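Local coordinates for protein PrgB (Enterococcus faecalis, PDB 6EVU) that promotes aggregation, biofilm formation and conjugation by binding and compacting DNA, and is represented here by its adhesin domain, at residues A[191-196]-A[278-283]; A[48-53]-A[103-108]; A[67-72]-A[91-96]. All coordinates share one frame; numbering follows the deposited sequence.

Overall arrangement
The three contacts illustrate how a strand-rich domain is held together by different means in its interior and at its margins. Contact 1 is buried apolar packing between two sheets. Contact 2 joins a short strand to the end of a longer one through one backbone hydrogen bond, a water and a salt bridge, and contact 3, nested in the loop closed by contact 2, sets a short helix against a 3-10 turn. Contacts 2 and 3 lie about 19 Å apart between centres. Contacts 1 and 3 lie on opposite sides of the chain's centre, about 27 Å between centres. In contact 3 the side chain of F69 is about 4 Å from a bound Tris molecule, probably from the crystallisation liquor.

Contact 1 (A[191-196]-A[278-283]); sequences SPFAYA and GRISFS
The apolar layer between two stacked β-sheets, the defining feature of a β-sandwich, is built here from F193 and Y195 on one strand and I280 and F282 on the other. The segments 193-196 and 280-283 run in roughly the same direction, 33° apart, with axes 9.6 Å apart at closest approach, a spacing that side chains rather than backbone bonds fill. I280 is wedged between the two aromatic residues opposite. Its CG1 meets F193 CD2 at 3.8 Å, while its CD1 lies 3.7 Å from Y195 CD1. The other branch, CG2, sits over one face of the Y195 ring in a CH-π contact, 4.1 Å from the centroid and 20° off the ring normal. The side chains of Y195 and F282 slide past each other in opposite directions. Their planes, 27° apart, are close to parallel, yet the rings barely overlap, with centroids 5.2 Å apart; the rings come closest where Y195 CE2 lies 3.6 Å from F282 CD1. The phenol oxygen finds its polar partner in N221, whose OD1 also binds S281 N. Strand 193-197 is an outer strand of a three-stranded sheet, beside 272-276, whereas strand 280-287 lies between 169-179 and 211-215 in the larger sheet.

Contact 2 (A[48-53]-A[103-108]); sequences GGKFIK and LLEKNK
K50 CG lies anti to the carbonyl carbon (chi1 -66°), as does E105 CG, and a bend at chi4 of K50 (71°) turns NZ out of the otherwise extended chain, at a spot where it can meet the E105 carboxylate. The two side chains approach obliquely. NZ and E105 OE1 form a salt bridge at 3.4 Å that is weak as a hydrogen bond, and farther back along the chain, K50 CD lies 3.8 Å from the same E105 OE1. The backbones themselves are tied by a much firmer link: L103 N donates to K50 O at 2.8 Å and nearly straight, at 170°, attaching the weakly bonded strand 50-51 to the end of strand 99-104. A water takes over where the backbones part. It accepts from K50 N at 2.9 Å and lies within bonding range of two acceptors, L103 O at 2.9 Å and E105 OE1 at 2.7 Å, though with other acceptors nearby it has too few protons to serve all of them at once. On the apolar side, I52 CD1 packs against L103 N and CB, next to M76 and N146. E105 also opens a type II turn closed by K108 N on E105 O, and this turn brings K108 back to the carboxylate, its NZ making a long salt bridge to E105 OE2. The two ammonium groups, K50 NZ and K108 NZ, stand 5.0 Å apart, so the carboxylate probably offsets their repulsion, one oxygen facing each lysine, and they in turn would favour its ionised form. At this partly buried margin, charge pairing supplements the backbone bond.

Contact 3 (A[67-72]-A[91-96]); sequences DIFTKL and EANLGS
T70 OG1 donates to D67 OD1 at 2.6 Å in the first turn of the helix that brings I68 against E91, the hydroxyl meeting OD1 on its syn side. D67 is the N-cap of helix 68-72: its other oxygen, OD2, accepts from T70 N at 2.9 Å, the donor standing 55° out of the carboxylate plane. Both oxygens are thus engaged, and the first turn of the helix is held while I68 projects from it toward segment 91-96. That segment contains a 3-10 turn, with L94 N bonded to E91 O. I68 CG1 runs anti to the backbone N (chi1 -167°), and beyond it CD1 lies 4.1 Å from L94 CD2 in apolar contact. The same methyl is 3.7 Å from E91 CG in the conformer given; E91 was modelled in two, so this approach is less certain. The same reservation covers a water bridge, in which a molecule accepting from I68 N at 3.0 Å donates weakly to E91 OE2. N93 ND2 lies in van der Waals contact with both I68 CG2 and F69 CE2, its amide plane turned 73° from the F69 ring. F158, on strand 157-160, touches I68, L72, N93 and L94 and so underlies helix and turn together, while W301 on strand 299-302 packs against F69. Within the helix, I68 CG2 takes the crowded position between N and carbonyl carbon and rests 4.0 Å above the plane of the F69 ring, over its centre.

Contact 1 (A[191-196]-A[278-283])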
loop_
_atom_site.group_PDB
_atom_site.type_symbol
_atom_site.label_atom_id
_atom_site.label_comp_id
_atom_site.label_asym_id
_atom_site.label_seq_id
_atom_site.Cartn_x
_atom_site.Cartn_y
_atom_site.Cartn_z
ATOM N N SER A 191 -11.059 21.518 -1.244
ATOM C CA SER A 191 -9.686 21.218 -0.847
ATOM C C SER A 191 -9.600 19.744 -0.483
ATOM O O SER A 191 -9.358 19.378 0.676
ATOM C CB SER A 191 -9.253 22.126 0.304
ATOM O OG SER A 191 -9.325 23.505 -0.108
ATOM N N PRO A 192 -9.786 18.860 -1.474
ATOM C CA PRO A 192 -9.728 17.421 -1.213
ATOM C C PRO A 192 -8.382 16.984 -0.661
ATOM O O PRO A 192 -7.360 17.651 -0.824
ATOM C CB PRO A 192 -9.978 16.803 -2.596
ATOM C CG PRO A 192 -9.570 17.867 -3.586
ATOM C CD PRO A 192 -9.938 19.165 -2.911
ATOM N N PHE A 193 -8.419 15.859 0.045
ATOM C CA PHE A 193 -7.196 15.164 0.443
ATOM C C PHE A 193 -6.529 14.590 -0.789
ATOM O O PHE A 193 -7.199 14.051 -1.684
ATOM C CB PHE A 193 -7.511 13.984 1.362
ATOM C CG PHE A 193 -7.937 14.352 2.734
ATOM C CD1 PHE A 193 -7.718 15.621 3.263
ATOM C CD2 PHE A 193 -8.576 13.410 3.521
ATOM C CE1 PHE A 193 -8.111 15.904 4.592
ATOM C CE2 PHE A 193 -8.947 13.703 4.828
ATOM C CZ PHE A 193 -8.749 14.908 5.356
ATOM N N ALA A 194 -5.208 14.663 -0.825
ATOM C CA ALA A 194 -4.443 13.991 -1.860
ATOM C C ALA A 194 -3.402 13.090 -1.204
ATOM O O ALA A 194 -2.672 13.510 -0.292
ATOM C CB ALA A 194 -3.789 15.002 -2.820
ATOM N N TYR A 195 -3.297 11.873 -1.706
ATOM C CA TYR A 195 -2.344 10.926 -1.152
ATOM C C TYR A 195 -1.660 10.171 -2.273
ATOM O O TYR A 195 -2.189 10.068 -3.384
ATOM C CB TYR A 195 -3.000 9.923 -0.203
ATOM C CG TYR A 195 -4.283 9.226 -0.679
ATOM C CD1 TYR A 195 -5.531 9.842 -0.595
ATOM C CD2 TYR A 195 -4.220 7.936 -1.172
ATOM C CE1 TYR A 195 -6.719 9.136 -1.035
ATOM C CE2 TYR A 195 -5.351 7.224 -1.566
ATOM C CZ TYR A 195 -6.583 7.829 -1.499
ATOM O OH TYR A 195 -7.681 7.114 -1.876
ATOM N N ALA A 196 -0.447 9.707 -1.986
ATOM C CA ALA A 196 0.370 9.053 -2.989
ATOM C C ALA A 196 0.016 7.574 -3.091
ATOM O O ALA A 196 -0.298 6.909 -2.097
ATOM C CB ALA A 196 1.842 9.181 -2.627
ATOM N N GLY A 278 -13.575 13.156 1.076
ATOM C CA GLY A 278 -14.182 12.516 2.231
ATOM C C GLY A 278 -13.092 11.690 2.900
ATOM O O GLY A 278 -11.913 11.872 2.608
ATOM N N ARG A 279 -13.493 10.787 3.807
ATOM C CA ARG A 279 -12.566 9.861 4.447
ATOM C C ARG A 279 -11.804 9.034 3.409
ATOM O O ARG A 279 -12.400 8.488 2.463
ATOM C CB ARG A 279 -13.365 8.935 5.394
ATOM C CG ARG A 279 -12.446 8.089 6.340
ATOM C CD ARG A 279 -13.291 7.268 7.340
ATOM N NE ARG A 279 -14.055 8.112 8.264
ATOM C CZ ARG A 279 -15.332 7.972 8.562
ATOM N NH1 ARG A 279 -16.083 7.021 7.985
ATOM N NH2 ARG A 279 -15.871 8.808 9.436
ATOM N N ILE A 280 -10.493 8.944 3.589
ATOM C CA ILE A 280 -9.634 8.134 2.721
ATOM C C ILE A 280 -9.952 6.658 2.881
ATOM O O ILE A 280 -9.943 6.122 3.995
ATOM C CB ILE A 280 -8.157 8.374 3.061
ATOM C CG1 ILE A 280 -7.780 9.807 2.647
ATOM C CG2 ILE A 280 -7.262 7.324 2.376
ATOM C CD1 ILE A 280 -6.328 10.140 3.019
ATOM N N SER A 281 -10.122 5.969 1.769
ATOM C CA SER A 281 -10.354 4.514 1.848
ATOM C C SER A 281 -10.122 3.911 0.474
ATOM O O SER A 281 -10.617 4.451 -0.514
ATOM C CB SER A 281 -11.768 4.229 2.294
ATOM O OG SER A 281 -11.954 2.821 2.505
ATOM N N PHE A 282 -9.343 2.845 0.396
ATOM C CA PHE A 282 -9.002 2.251 -0.898
ATOM C C PHE A 282 -8.405 0.886 -0.595
ATOM O O PHE A 282 -8.178 0.542 0.577
ATOM C CB PHE A 282 -8.015 3.125 -1.683
ATOM C CG PHE A 282 -6.698 3.302 -0.971
ATOM C CD1 PHE A 282 -6.545 4.244 0.026
ATOM C CD2 PHE A 282 -5.614 2.467 -1.306
ATOM C CE1 PHE A 282 -5.353 4.359 0.732
ATOM C CE2 PHE A 282 -4.397 2.568 -0.628
ATOM C CZ PHE A 282 -4.266 3.512 0.407
ATOM N N SER A 283 -8.164 0.083 -1.654
ATOM C CA SER A 283 -7.468 -1.195 -1.426
ATOM C C SER A 283 -6.123 -1.273 -2.136
ATOM O O SER A 283 -5.891 -0.626 -3.175
ATOM C CB SER A 283 -8.347 -2.386 -1.858
ATOM O OG SER A 283 -9.490 -2.385 -1.048
#

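Contact 2 (A[48-53]-A[103-108])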
loop_
_atom_site.group_PDB
_atom_site.type_symbol
_atom_site.label_atom_id
_atom_site.label_comp_id
_atom_site.label_asym_id
_atom_site.label_seq_id
_atom_site.Cartn_x
_atom_site.Cartn_y
_atom_site.Cartn_z
ATOM N N GLY A 48 -8.559 -5.709 17.356
ATOM C CA GLY A 48 -9.291 -6.452 16.356
ATOM C C GLY A 48 -8.557 -7.612 15.732
ATOM O O GLY A 48 -9.185 -8.383 14.989
ATOM N N GLY A 49 -7.250 -7.749 15.942
ATOM C CA GLY A 49 -6.503 -8.816 15.292
ATOM C C GLY A 49 -5.736 -9.665 16.282
ATOM O O GLY A 49 -5.303 -9.196 17.334
ATOM N N LYS A 50 -5.580 -10.944 15.928
ATOM C CA LYS A 50 -4.706 -11.801 16.725
ATOM C C LYS A 50 -3.255 -11.381 16.502
ATOM O O LYS A 50 -2.896 -10.955 15.394
ATOM C CB LYS A 50 -4.863 -13.274 16.345
ATOM C CG LYS A 50 -6.201 -13.916 16.638
ATOM C CD LYS A 50 -6.139 -15.421 16.208
ATOM C CE LYS A 50 -7.303 -16.225 16.756
ATOM N NZ LYS A 50 -8.572 -15.857 16.076
ATOM N N PHE A 51 -2.439 -11.429 17.569
ATOM C CA PHE A 51 -1.026 -11.047 17.459
ATOM C C PHE A 51 -0.178 -12.258 17.126
ATOM O O PHE A 51 -0.473 -13.374 17.573
ATOM C CB PHE A 51 -0.501 -10.419 18.756
ATOM C CG PHE A 51 -1.135 -9.098 19.065
ATOM C CD1 PHE A 51 -2.203 -9.035 19.959
ATOM C CD2 PHE A 51 -0.717 -7.928 18.422
ATOM C CE1 PHE A 51 -2.814 -7.833 20.229
ATOM C CE2 PHE A 51 -1.329 -6.700 18.706
ATOM C CZ PHE A 51 -2.373 -6.653 19.592
ATOM N N ILE A 52 0.856 -12.049 16.304
ATOM C CA ILE A 52 1.862 -13.069 15.994
ATOM C C ILE A 52 3.081 -12.801 16.852
ATOM O O ILE A 52 3.657 -11.706 16.810
ATOM C CB ILE A 52 2.230 -13.064 14.514
ATOM C CG1 ILE A 52 0.961 -13.307 13.694
ATOM C CG2 ILE A 52 3.339 -14.100 14.233
ATOM C CD1 ILE A 52 1.133 -12.975 12.156
ATOM N N LYS A 53 3.464 -13.778 17.652
ATOM C CA LYS A 53 4.713 -13.655 18.402
ATOM C C LYS A 53 5.895 -13.438 17.459
ATOM O O LYS A 53 6.043 -14.151 16.458
ATOM C CB LYS A 53 4.995 -14.927 19.232
ATOM C CG LYS A 53 3.899 -15.402 20.110
ATOM C CD LYS A 53 4.306 -16.761 20.678
ATOM C CE LYS A 53 4.363 -16.711 22.165
ATOM N NZ LYS A 53 4.368 -18.109 22.681
ATOM N N LEU A 103 -2.049 -10.993 12.752
ATOM C CA LEU A 103 -2.679 -11.818 11.713
ATOM C C LEU A 103 -3.920 -11.088 11.217
ATOM O O LEU A 103 -4.764 -10.690 12.039
ATOM C CB LEU A 103 -3.094 -13.189 12.272
ATOM C CG LEU A 103 -3.617 -14.139 11.172
ATOM C CD1 LEU A 103 -2.473 -14.797 10.450
ATOM C CD2 LEU A 103 -4.387 -15.305 11.856
ATOM N N LEU A 104 -4.061 -10.915 9.888
ATOM C CA LEU A 104 -5.296 -10.361 9.314
ATOM C C LEU A 104 -6.175 -11.493 8.812
ATOM O O LEU A 104 -5.708 -12.410 8.119
ATOM C CB LEU A 104 -5.041 -9.397 8.140
ATOM C CG LEU A 104 -4.111 -8.215 8.469
ATOM C CD1 LEU A 104 -3.978 -7.413 7.163
ATOM C CD2 LEU A 104 -4.736 -7.396 9.534
ATOM N N GLU A 105 -7.467 -11.433 9.167
ATOM C CA GLU A 105 -8.396 -12.492 8.814
ATOM C C GLU A 105 -9.614 -11.856 8.173
ATOM O O GLU A 105 -9.962 -10.711 8.471
ATOM C CB GLU A 105 -8.823 -13.302 10.067
ATOM C CG GLU A 105 -7.610 -13.990 10.739
ATOM C CD GLU A 105 -8.053 -14.752 11.963
ATOM O OE1 GLU A 105 -7.955 -14.233 13.108
ATOM O OE2 GLU A 105 -8.559 -15.867 11.762
ATOM N N LYS A 106 -10.298 -12.652 7.341
ATOM C CA LYS A 106 -11.514 -12.189 6.713
ATOM C C LYS A 106 -12.512 -11.764 7.787
ATOM O O LYS A 106 -12.677 -12.460 8.798
ATOM C CB LYS A 106 -12.107 -13.325 5.862
ATOM C CG LYS A 106 -13.130 -12.849 4.815
ATOM C CD LYS A 106 -12.505 -11.978 3.743
ATOM C CE LYS A 106 -13.528 -11.451 2.700
ATOM N NZ LYS A 106 -14.360 -10.253 3.074
ATOM N N ASN A 107 -13.161 -10.638 7.533
ATOM C CA ASN A 107 -14.253 -10.052 8.313
ATOM C C ASN A 107 -13.833 -9.588 9.690
ATOM O O ASN A 107 -14.688 -9.453 10.576
ATOM C CB ASN A 107 -15.436 -11.036 8.466
ATOM C CG ASN A 107 -15.961 -11.523 7.143
ATOM O OD1 ASN A 107 -16.221 -10.712 6.239
ATOM N ND2 ASN A 107 -16.094 -12.856 6.998
ATOM N N LYS A 108 -12.527 -9.380 9.922
ATOM C CA LYS A 108 -12.014 -8.943 11.220
ATOM C C LYS A 108 -11.080 -7.746 10.993
ATOM O O LYS A 108 -9.851 -7.914 10.942
ATOM C CB LYS A 108 -11.283 -10.092 11.906
ATOM C CG LYS A 108 -12.252 -11.252 12.237
ATOM C CD LYS A 108 -11.555 -12.547 12.518
ATOM C CE LYS A 108 -12.627 -13.671 12.685
ATOM N NZ LYS A 108 -12.051 -15.085 12.526
HETATM O O HOH W 1 -6.977 -11.762 13.566
#

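Contact 3 (A[67-72]-A[91-96])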
loop_
_atom_site.group_PDB
_atom_site.type_symbol
_atom_site.label_atom_id
_atom_site.label_comp_id
_atom_site.label_asym_id
_atom_site.label_seq_id
_atom_site.Cartn_x
_atom_site.Cartn_y
_atom_site.Cartn_z
ATOM N N ASP A 67 15.090 -11.617 4.967
ATOM C CA ASP A 67 14.452 -10.332 4.763
ATOM C C ASP A 67 13.017 -10.409 5.258
ATOM O O ASP A 67 12.446 -11.496 5.391
ATOM C CB ASP A 67 14.506 -9.975 3.286
ATOM C CG ASP A 67 13.776 -11.007 2.428
ATOM O OD1 ASP A 67 14.315 -12.134 2.211
ATOM O OD2 ASP A 67 12.647 -10.705 1.987
ATOM N N ILE A 68 12.404 -9.241 5.477
ATOM C CA ILE A 68 11.028 -9.180 5.984
ATOM C C ILE A 68 10.041 -9.819 5.027
ATOM O O ILE A 68 9.007 -10.374 5.458
ATOM C CB ILE A 68 10.655 -7.708 6.323
ATOM C CG1 ILE A 68 9.358 -7.712 7.150
ATOM C CG2 ILE A 68 10.593 -6.805 5.031
ATOM C CD1 ILE A 68 9.148 -6.416 7.891
ATOM N N PHE A 69 10.282 -9.724 3.706
ATOM C CA PHE A 69 9.315 -10.297 2.780
ATOM C C PHE A 69 9.311 -11.809 2.900
ATOM O O PHE A 69 8.256 -12.442 2.781
ATOM C CB PHE A 69 9.623 -9.837 1.345
ATOM C CG PHE A 69 9.668 -8.327 1.194
ATOM C CD1 PHE A 69 8.496 -7.599 1.184
ATOM C CD2 PHE A 69 10.888 -7.664 1.073
ATOM C CE1 PHE A 69 8.506 -6.245 1.088
ATOM C CE2 PHE A 69 10.927 -6.265 0.953
ATOM C CZ PHE A 69 9.716 -5.561 0.958
ATOM N N THR A 70 10.499 -12.405 3.044
ATOM C CA THR A 70 10.575 -13.852 3.180
ATOM C C THR A 70 9.870 -14.281 4.458
ATOM O O THR A 70 9.118 -15.258 4.446
ATOM C CB THR A 70 12.034 -14.297 3.144
ATOM O OG1 THR A 70 12.574 -14.028 1.832
ATOM C CG2 THR A 70 12.141 -15.821 3.397
ATOM N N LYS A 71 10.079 -13.548 5.556
ATOM C CA LYS A 71 9.367 -13.835 6.798
ATOM C C LYS A 71 7.851 -13.745 6.629
ATOM O O LYS A 71 7.102 -14.525 7.256
ATOM C CB LYS A 71 9.840 -12.892 7.908
ATOM C CG LYS A 71 11.285 -13.196 8.325
ATOM C CD LYS A 71 11.755 -12.168 9.373
ATOM C CE LYS A 71 13.211 -12.445 9.801
ATOM N NZ LYS A 71 13.542 -11.465 10.907
ATOM N N LEU A 72 7.391 -12.794 5.840
ATOM C CA LEU A 72 5.974 -12.629 5.579
ATOM C C LEU A 72 5.344 -13.769 4.798
ATOM O O LEU A 72 4.206 -14.097 5.016
ATOM C CB LEU A 72 5.696 -11.309 4.878
ATOM C CG LEU A 72 5.759 -10.093 5.779
ATOM C CD1 LEU A 72 5.847 -8.827 4.962
ATOM C CD2 LEU A 72 4.564 -10.057 6.708
ATOM N N GLU A 91 13.345 -4.698 12.499
ATOM C CA GLU A 91 13.861 -4.958 11.163
ATOM C C GLU A 91 14.106 -3.586 10.542
ATOM O O GLU A 91 13.269 -2.685 10.663
ATOM C CB GLU A 91 12.894 -5.857 10.350
ATOM C CG GLU A 91 12.632 -5.498 8.859
ATOM C CD GLU A 91 13.828 -5.720 7.924
ATOM O OE1 GLU A 91 14.562 -6.746 8.043
ATOM O OE2 GLU A 91 14.017 -4.850 7.055
ATOM N N ALA A 92 15.271 -3.404 9.921
ATOM C CA ALA A 92 15.650 -2.079 9.433
ATOM C C ALA A 92 14.592 -1.481 8.514
ATOM O O ALA A 92 14.389 -0.254 8.515
ATOM C CB ALA A 92 17.004 -2.147 8.714
ATOM N N ASN A 93 13.885 -2.321 7.742
ATOM C CA ASN A 93 12.861 -1.741 6.893
ATOM C C ASN A 93 11.710 -1.114 7.710
ATOM O O ASN A 93 10.953 -0.343 7.127
ATOM C CB ASN A 93 12.333 -2.820 5.895
ATOM C CG ASN A 93 13.166 -2.908 4.561
ATOM O OD1 ASN A 93 14.248 -2.362 4.441
ATOM N ND2 ASN A 93 12.620 -3.603 3.558
ATOM N N LEU A 94 11.574 -1.392 9.031
ATOM C CA LEU A 94 10.474 -0.859 9.848
ATOM C C LEU A 94 10.783 0.488 10.466
ATOM O O LEU A 94 9.923 1.058 11.143
ATOM C CB LEU A 94 10.128 -1.796 10.993
ATOM C CG LEU A 94 9.508 -3.156 10.649
ATOM C CD1 LEU A 94 9.307 -3.886 11.943
ATOM C CD2 LEU A 94 8.203 -2.994 9.902
ATOM N N GLY A 95 12.002 0.969 10.293
ATOM C CA GLY A 95 12.469 2.153 10.992
ATOM C C GLY A 95 13.027 1.811 12.361
ATOM O O GLY A 95 12.864 0.703 12.875
ATOM N N SER A 96 13.712 2.795 12.970
ATOM C CA SER A 96 14.457 2.507 14.196
ATOM C C SER A 96 13.562 2.188 15.392
ATOM O O SER A 96 14.073 1.668 16.389
ATOM C CB SER A 96 15.408 3.671 14.551
ATOM O OG SER A 96 14.666 4.871 14.643
HETATM O O HOH W 2 14.292 -6.959 4.883
#